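Local coordinates for transcription regulator AsnC/Lrp ligand binding domain-containing protein (Sulfolobus tokodaii, PDB 2ZBC), which is a stand-alone RAM module that binds isoleucine between its subunits and probably acts as an amino-acid-responsive partner in Lrp/AsnC-type transcriptional regulation, at residues Ala4-Asn9 / Arg67-Met72; Ile8-Gly13 / Val37-Val42. One frame throughout, in Å; residues are numbered along the deposited sequence.

Contact 1. Residues Ala4-Asn9 / Arg67-Met72. With ILE (isoleucine), chain I.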
loop_
_atom_site.group_PDB
_atom_site.type_symbol
_atom_site.label_atom_id
_atom_site.label_comp_id
_atom_site.label_asym_id
_atom_site.label_seq_id
_atom_site.Cartn_x
_atom_site.Cartn_y
_atom_site.Cartn_z
ATOM N N ALA A 4 19.126 11.880 -2.673
ATOM C CA ALA A 4 17.961 11.107 -2.538
ATOM C C ALA A 4 17.585 11.006 -1.043
ATOM O O ALA A 4 18.419 11.208 -0.159
ATOM C CB ALA A 4 18.173 9.761 -3.153
ATOM N N ILE A 5 16.335 10.703 -0.815
ATOM C CA ILE A 5 15.861 10.375 0.503
ATOM C C ILE A 5 15.450 8.934 0.482
ATOM O O ILE A 5 14.676 8.551 -0.414
ATOM C CB ILE A 5 14.690 11.240 0.816
ATOM C CG1 ILE A 5 15.038 12.714 0.856
ATOM C CG2 ILE A 5 14.033 10.844 2.182
ATOM C CD1 ILE A 5 15.867 13.089 1.929
ATOM N N VAL A 6 15.987 8.114 1.416
ATOM C CA VAL A 6 15.725 6.697 1.441
ATOM C C VAL A 6 14.919 6.350 2.687
ATOM O O VAL A 6 15.313 6.694 3.797
ATOM C CB VAL A 6 17.028 5.883 1.437
ATOM C CG1 VAL A 6 16.742 4.424 1.350
ATOM C CG2 VAL A 6 17.923 6.295 0.229
ATOM N N LEU A 7 13.789 5.701 2.483
ATOM C CA LEU A 7 12.932 5.258 3.580
ATOM C C LEU A 7 13.288 3.777 3.877
ATOM O O LEU A 7 13.246 2.910 2.978
ATOM C CB LEU A 7 11.452 5.380 3.209
ATOM C CG LEU A 7 11.046 6.780 2.696
ATOM C CD1 LEU A 7 9.663 6.812 2.153
ATOM C CD2 LEU A 7 11.243 7.780 3.822
ATOM N N ILE A 8 13.679 3.487 5.102
ATOM C CA ILE A 8 14.191 2.148 5.414
ATOM C C ILE A 8 13.208 1.472 6.347
ATOM O O ILE A 8 12.744 2.106 7.289
ATOM C CB ILE A 8 15.541 2.289 6.074
ATOM C CG1 ILE A 8 16.560 2.927 5.104
ATOM C CG2 ILE A 8 16.091 0.947 6.441
ATOM C CD1 ILE A 8 17.857 3.234 5.792
ATOM N N ASN A 9 12.935 0.185 6.127
ATOM C CA ASN A 9 12.248 -0.648 7.105
ATOM C C ASN A 9 13.256 -1.624 7.562
ATOM O O ASN A 9 13.973 -2.234 6.732
ATOM C CB ASN A 9 11.011 -1.405 6.563
ATOM C CG ASN A 9 9.762 -0.498 6.509
ATOM O OD1 ASN A 9 8.864 -0.487 7.428
ATOM N ND2 ASN A 9 9.681 0.241 5.427
ATOM N N ARG A 67 15.564 -4.564 6.130
ATOM C CA ARG A 67 14.627 -5.386 5.419
ATOM C C ARG A 67 14.267 -4.870 4.008
ATOM O O ARG A 67 14.267 -5.625 2.966
ATOM C CB ARG A 67 13.350 -5.463 6.244
ATOM C CG ARG A 67 12.255 -6.238 5.584
ATOM C CD ARG A 67 10.932 -6.158 6.394
ATOM N NE ARG A 67 11.051 -6.967 7.599
ATOM C CZ ARG A 67 10.157 -6.977 8.608
ATOM N NH1 ARG A 67 9.102 -6.145 8.578
ATOM N NH2 ARG A 67 10.380 -7.780 9.655
ATOM N N SER A 68 13.891 -3.615 3.981
ATOM C CA SER A 68 13.542 -2.967 2.721
ATOM C C SER A 68 13.978 -1.518 2.712
ATOM O O SER A 68 14.224 -0.886 3.767
ATOM C CB SER A 68 12.042 -3.148 2.505
ATOM O OG SER A 68 11.289 -2.399 3.372
ATOM N N THR A 69 14.110 -0.999 1.499
ATOM C CA THR A 69 14.370 0.440 1.270
ATOM C C THR A 69 13.506 0.934 0.111
ATOM O O THR A 69 13.267 0.197 -0.867
ATOM C CB THR A 69 15.845 0.707 0.979
ATOM O OG1 THR A 69 16.203 0.078 -0.268
ATOM C CG2 THR A 69 16.758 0.133 2.012
ATOM N N LEU A 70 13.105 2.204 0.215
ATOM C CA LEU A 70 12.404 2.893 -0.835
ATOM C C LEU A 70 13.170 4.207 -1.074
ATOM O O LEU A 70 13.138 5.085 -0.203
ATOM C CB LEU A 70 10.993 3.176 -0.348
ATOM C CG LEU A 70 9.928 3.605 -1.342
ATOM C CD1 LEU A 70 8.551 3.567 -0.752
ATOM C CD2 LEU A 70 10.174 4.920 -1.894
ATOM N N THR A 71 13.817 4.330 -2.204
ATOM C CA THR A 71 14.692 5.505 -2.528
ATOM C C THR A 71 13.903 6.456 -3.380
ATOM O O THR A 71 13.363 6.069 -4.389
ATOM C CB THR A 71 15.979 5.026 -3.288
ATOM O OG1 THR A 71 16.732 4.149 -2.439
ATOM C CG2 THR A 71 16.958 6.235 -3.684
HETATM N N MSE A 72 13.821 7.695 -2.928
HETATM C CA MSE A 72 13.108 8.713 -3.591
HETATM C C MSE A 72 14.208 9.637 -4.167
HETATM O O MSE A 72 14.865 10.348 -3.424
HETATM C CB MSE A 72 12.262 9.462 -2.557
HETATM C CG MSE A 72 11.128 8.503 -1.972
HETATM SE SE MSE A 72 9.966 9.585 -0.830
HETATM C CE MSE A 72 11.152 9.739 0.630
HETATM N N ILE I . 14.183 -0.169 -5.279
HETATM C CA ILE I . 15.192 -0.068 -4.180
HETATM C C ILE I . 15.221 1.328 -3.523
HETATM O O ILE I . 14.499 2.208 -4.077
HETATM C CB ILE I . 16.579 -0.386 -4.710
HETATM C CG1 ILE I . 17.122 0.734 -5.591
HETATM C CG2 ILE I . 16.501 -1.600 -5.588
HETATM C CD1 ILE I . 18.457 0.391 -6.157
HETATM O OXT ILE I . 15.941 1.513 -2.479
HETATM O O HOH W 1 11.118 0.482 2.842
#
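Strands 4-9 and 67-72 run antiparallel. Backbone bonds pair Ile5 with Met72, Leu7 with Leu70 and Asn9 with Ser68. At the Asn9 end the register slips in a classic beta bulge: Asn9 O accepts from both Arg67 N and Ser68 N. Met72, a selenomethionine, carries the packing on the face of Ile5 and Leu7. Its CB starts 3.4 Å from Ile5 O, and CG stays near the same oxygen. SE passes Leu7 CD1 at 4.1 Å. A bend at chi3 (-75°) then turns CE back over the partner strand. There it meets Leu7 CG and presses on Ile5 CG2 at 3.5 Å, tighter than usual for two carbons. The other face carries Val6, Ile8, Thr69 and Thr71. Val6 and Thr71 stand side by side. Both threonines point their hydroxyls at the bound isoleucine. Its OXT takes Thr69 OG1 at 2.6 Å. Thr71 OG1 reaches the same OXT at 2.8 Å. The ligand's O takes Thr71 N at 2.9 Å. The two hydroxyls and the Thr71 N thus make strand 67-72 a carboxylate-binding site. Three donors from this strand hold the acid group, and Val34, Gly36 and Asp39 of the third subunit also bind the ligand.

Contact 2. Residues Ile8-Gly13 / Val37-Val42. With ILE (isoleucine), chain J.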
loop_
_atom_site.group_PDB
_atom_site.type_symbol
_atom_site.label_atom_id
_atom_site.label_comp_id
_atom_site.label_asym_id
_atom_site.label_seq_id
_atom_site.Cartn_x
_atom_site.Cartn_y
_atom_site.Cartn_z
ATOM N N ILE A 8 13.679 3.487 5.102
ATOM C CA ILE A 8 14.191 2.148 5.414
ATOM C C ILE A 8 13.208 1.472 6.347
ATOM O O ILE A 8 12.744 2.106 7.289
ATOM C CB ILE A 8 15.541 2.289 6.074
ATOM C CG1 ILE A 8 16.560 2.927 5.104
ATOM C CG2 ILE A 8 16.091 0.947 6.441
ATOM C CD1 ILE A 8 17.857 3.234 5.792
ATOM N N ASN A 9 12.935 0.185 6.127
ATOM C CA ASN A 9 12.248 -0.648 7.105
ATOM C C ASN A 9 13.256 -1.624 7.562
ATOM O O ASN A 9 13.973 -2.234 6.732
ATOM C CB ASN A 9 11.011 -1.405 6.563
ATOM C CG ASN A 9 9.762 -0.498 6.509
ATOM O OD1 ASN A 9 8.864 -0.487 7.428
ATOM N ND2 ASN A 9 9.681 0.241 5.427
ATOM N N THR A 10 13.276 -1.855 8.875
ATOM C CA THR A 10 14.219 -2.829 9.461
ATOM C C THR A 10 13.459 -4.086 9.914
ATOM O O THR A 10 12.244 -4.076 9.955
ATOM C CB THR A 10 14.934 -2.257 10.690
ATOM O OG1 THR A 10 14.007 -1.950 11.741
ATOM C CG2 THR A 10 15.591 -0.935 10.364
ATOM N N ASP A 11 14.204 -5.164 10.222
ATOM C CA ASP A 11 13.652 -6.285 10.982
ATOM C C ASP A 11 13.060 -5.700 12.260
ATOM O O ASP A 11 13.512 -4.628 12.776
ATOM C CB ASP A 11 14.716 -7.296 11.353
ATOM C CG ASP A 11 15.208 -8.056 10.165
ATOM O OD1 ASP A 11 14.549 -8.046 9.091
ATOM O OD2 ASP A 11 16.257 -8.699 10.266
ATOM N N ALA A 12 12.011 -6.345 12.766
ATOM C CA ALA A 12 11.336 -5.768 13.934
ATOM C C ALA A 12 12.415 -5.707 15.068
ATOM O O ALA A 12 13.138 -6.690 15.335
ATOM C CB ALA A 12 10.057 -6.574 14.295
ATOM N N GLY A 13 12.561 -4.533 15.655
ATOM C CA GLY A 13 13.442 -4.298 16.755
ATOM C C GLY A 13 14.865 -3.920 16.354
ATOM O O GLY A 13 15.633 -3.659 17.225
ATOM N N VAL A 37 4.747 3.968 9.100
ATOM C CA VAL A 37 4.944 2.826 8.217
ATOM C C VAL A 37 6.409 2.511 7.797
ATOM O O VAL A 37 6.729 1.401 7.413
ATOM C CB VAL A 37 3.940 2.878 7.076
ATOM C CG1 VAL A 37 4.294 3.841 6.053
ATOM C CG2 VAL A 37 3.723 1.451 6.505
ATOM N N TYR A 38 7.283 3.490 7.904
ATOM C CA TYR A 38 8.721 3.326 7.744
ATOM C C TYR A 38 9.416 3.587 9.094
ATOM O O TYR A 38 8.817 4.161 10.030
ATOM C CB TYR A 38 9.257 4.344 6.652
ATOM C CG TYR A 38 8.444 4.316 5.411
ATOM C CD1 TYR A 38 8.599 3.310 4.482
ATOM C CD2 TYR A 38 7.492 5.299 5.165
ATOM C CE1 TYR A 38 7.841 3.294 3.381
ATOM C CE2 TYR A 38 6.730 5.282 4.057
ATOM C CZ TYR A 38 6.894 4.267 3.171
ATOM O OH TYR A 38 6.036 4.260 2.093
ATOM N N ASP A 39 10.644 3.098 9.205
ATOM C CA ASP A 39 11.355 3.056 10.434
ATOM C C ASP A 39 12.495 4.028 10.500
ATOM O O ASP A 39 12.738 4.585 11.594
ATOM C CB ASP A 39 11.949 1.721 10.619
ATOM C CG ASP A 39 10.863 0.623 10.691
ATOM O OD1 ASP A 39 9.745 0.956 11.127
ATOM O OD2 ASP A 39 11.087 -0.527 10.271
ATOM N N ILE A 40 13.183 4.230 9.374
ATOM C CA ILE A 40 14.260 5.226 9.322
ATOM C C ILE A 40 14.229 6.006 8.012
ATOM O O ILE A 40 13.893 5.456 6.946
ATOM C CB ILE A 40 15.612 4.505 9.368
ATOM C CG1 ILE A 40 15.796 3.687 10.653
ATOM C CG2 ILE A 40 16.775 5.431 9.140
ATOM C CD1 ILE A 40 17.067 2.889 10.717
ATOM N N VAL A 41 14.591 7.293 8.099
ATOM C CA VAL A 41 14.606 8.203 6.934
ATOM C C VAL A 41 16.041 8.648 6.864
ATOM O O VAL A 41 16.571 9.101 7.839
ATOM C CB VAL A 41 13.682 9.421 7.088
ATOM C CG1 VAL A 41 13.924 10.389 5.921
ATOM C CG2 VAL A 41 12.276 9.055 7.254
ATOM N N VAL A 42 16.697 8.458 5.739
ATOM C CA VAL A 42 18.034 9.002 5.554
ATOM C C VAL A 42 18.055 9.941 4.365
ATOM O O VAL A 42 17.327 9.729 3.384
ATOM C CB VAL A 42 19.120 7.914 5.319
ATOM C CG1 VAL A 42 19.424 7.132 6.595
ATOM C CG2 VAL A 42 18.792 7.024 4.261
HETATM N N ILE J . 8.217 2.756 12.536
HETATM C CA ILE J . 8.016 1.835 13.705
HETATM C C ILE J . 6.678 1.968 14.304
HETATM O O ILE J . 5.994 2.953 13.948
HETATM C CB ILE J . 9.126 1.976 14.758
HETATM C CG1 ILE J . 9.008 3.259 15.608
HETATM C CG2 ILE J . 10.448 1.831 14.133
HETATM C CD1 ILE J . 10.004 3.311 16.783
HETATM O OXT ILE J . 6.353 1.030 15.045
#
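Ile8 pairs strand 3-10 with the start of strand 40-45. Its N donates to Ile40 O at 2.7 Å, nearly straight at 167°. Its O accepts from both Asp39 N and Ile40 N, each at 3.0 Å. Asp39 and Ile40 therefore both face Ile8, a classic beta bulge where the loop enters the strand. The tight part is apolar. Ile8 and Ile40 lie side by side and point the same way, CB to CB at 4.0 Å. Ile8 CD1 reaches on to Val42 CG2, and Ile40 CD1 meets Thr10 CG2 at its far end.

Asp39 is buried and ties the loop down. Its CG sits anti to the carbonyl carbon (chi1 -62°), which sends the carboxylate along the contact toward Thr10. OD2 takes Thr10 N at 2.9 Å on its anti lone pair and also forms a salt bridge with Arg61 of the fourth subunit. OD1 accepts from the amino N of the bound isoleucine at 2.7 Å. An alanine here would lack the carboxylate and would probably weaken the hold on the ligand's amino group, on Thr10 N and on Arg61 of the fourth subunit.

The side nearer solvent holds the partly exposed Asn9, Val37 and Tyr38; the Val37 side chain does not reach strand 8-10. The amide of Asn9 crosses the Tyr38 ring obliquely at its edge, while Val37 CG1 lies 3.4 Å above one ring face. Tyr38 OH pairs with Tyr38 OH of the second subunit. Beyond Thr10 the chain turns off.

Helix 15-22 packs on the apolar part, with Leu22 on Ile8 and Val42, and Val18 on Ile40. Val31 of strand 28-34 also meets Ile40 and Val42, so the contact joins the middle of the sheet to that helix.

Contacts 1 and 2 share strand 3-10, with Ile8 and Asn9 common to both, and their centres lie 8 Å apart. Along the chain the shared strand comes first, then 37-42, then 67-72. In the antiparallel sheet, ordered 28-34, 40-45, 3-10, 66-75, the two contacts flank strand 3-10 on its two edges. They also touch directly, as Leu7 CB packs on Tyr38. All four segments lie in the Lrp/AsnC ligand-binding domain. Contact 1 grips the carboxylate of one isoleucine and contact 2 the amino group of another; in each site the other half comes from a neighbouring subunit. This is consistent with ligand binding being coupled to assembly.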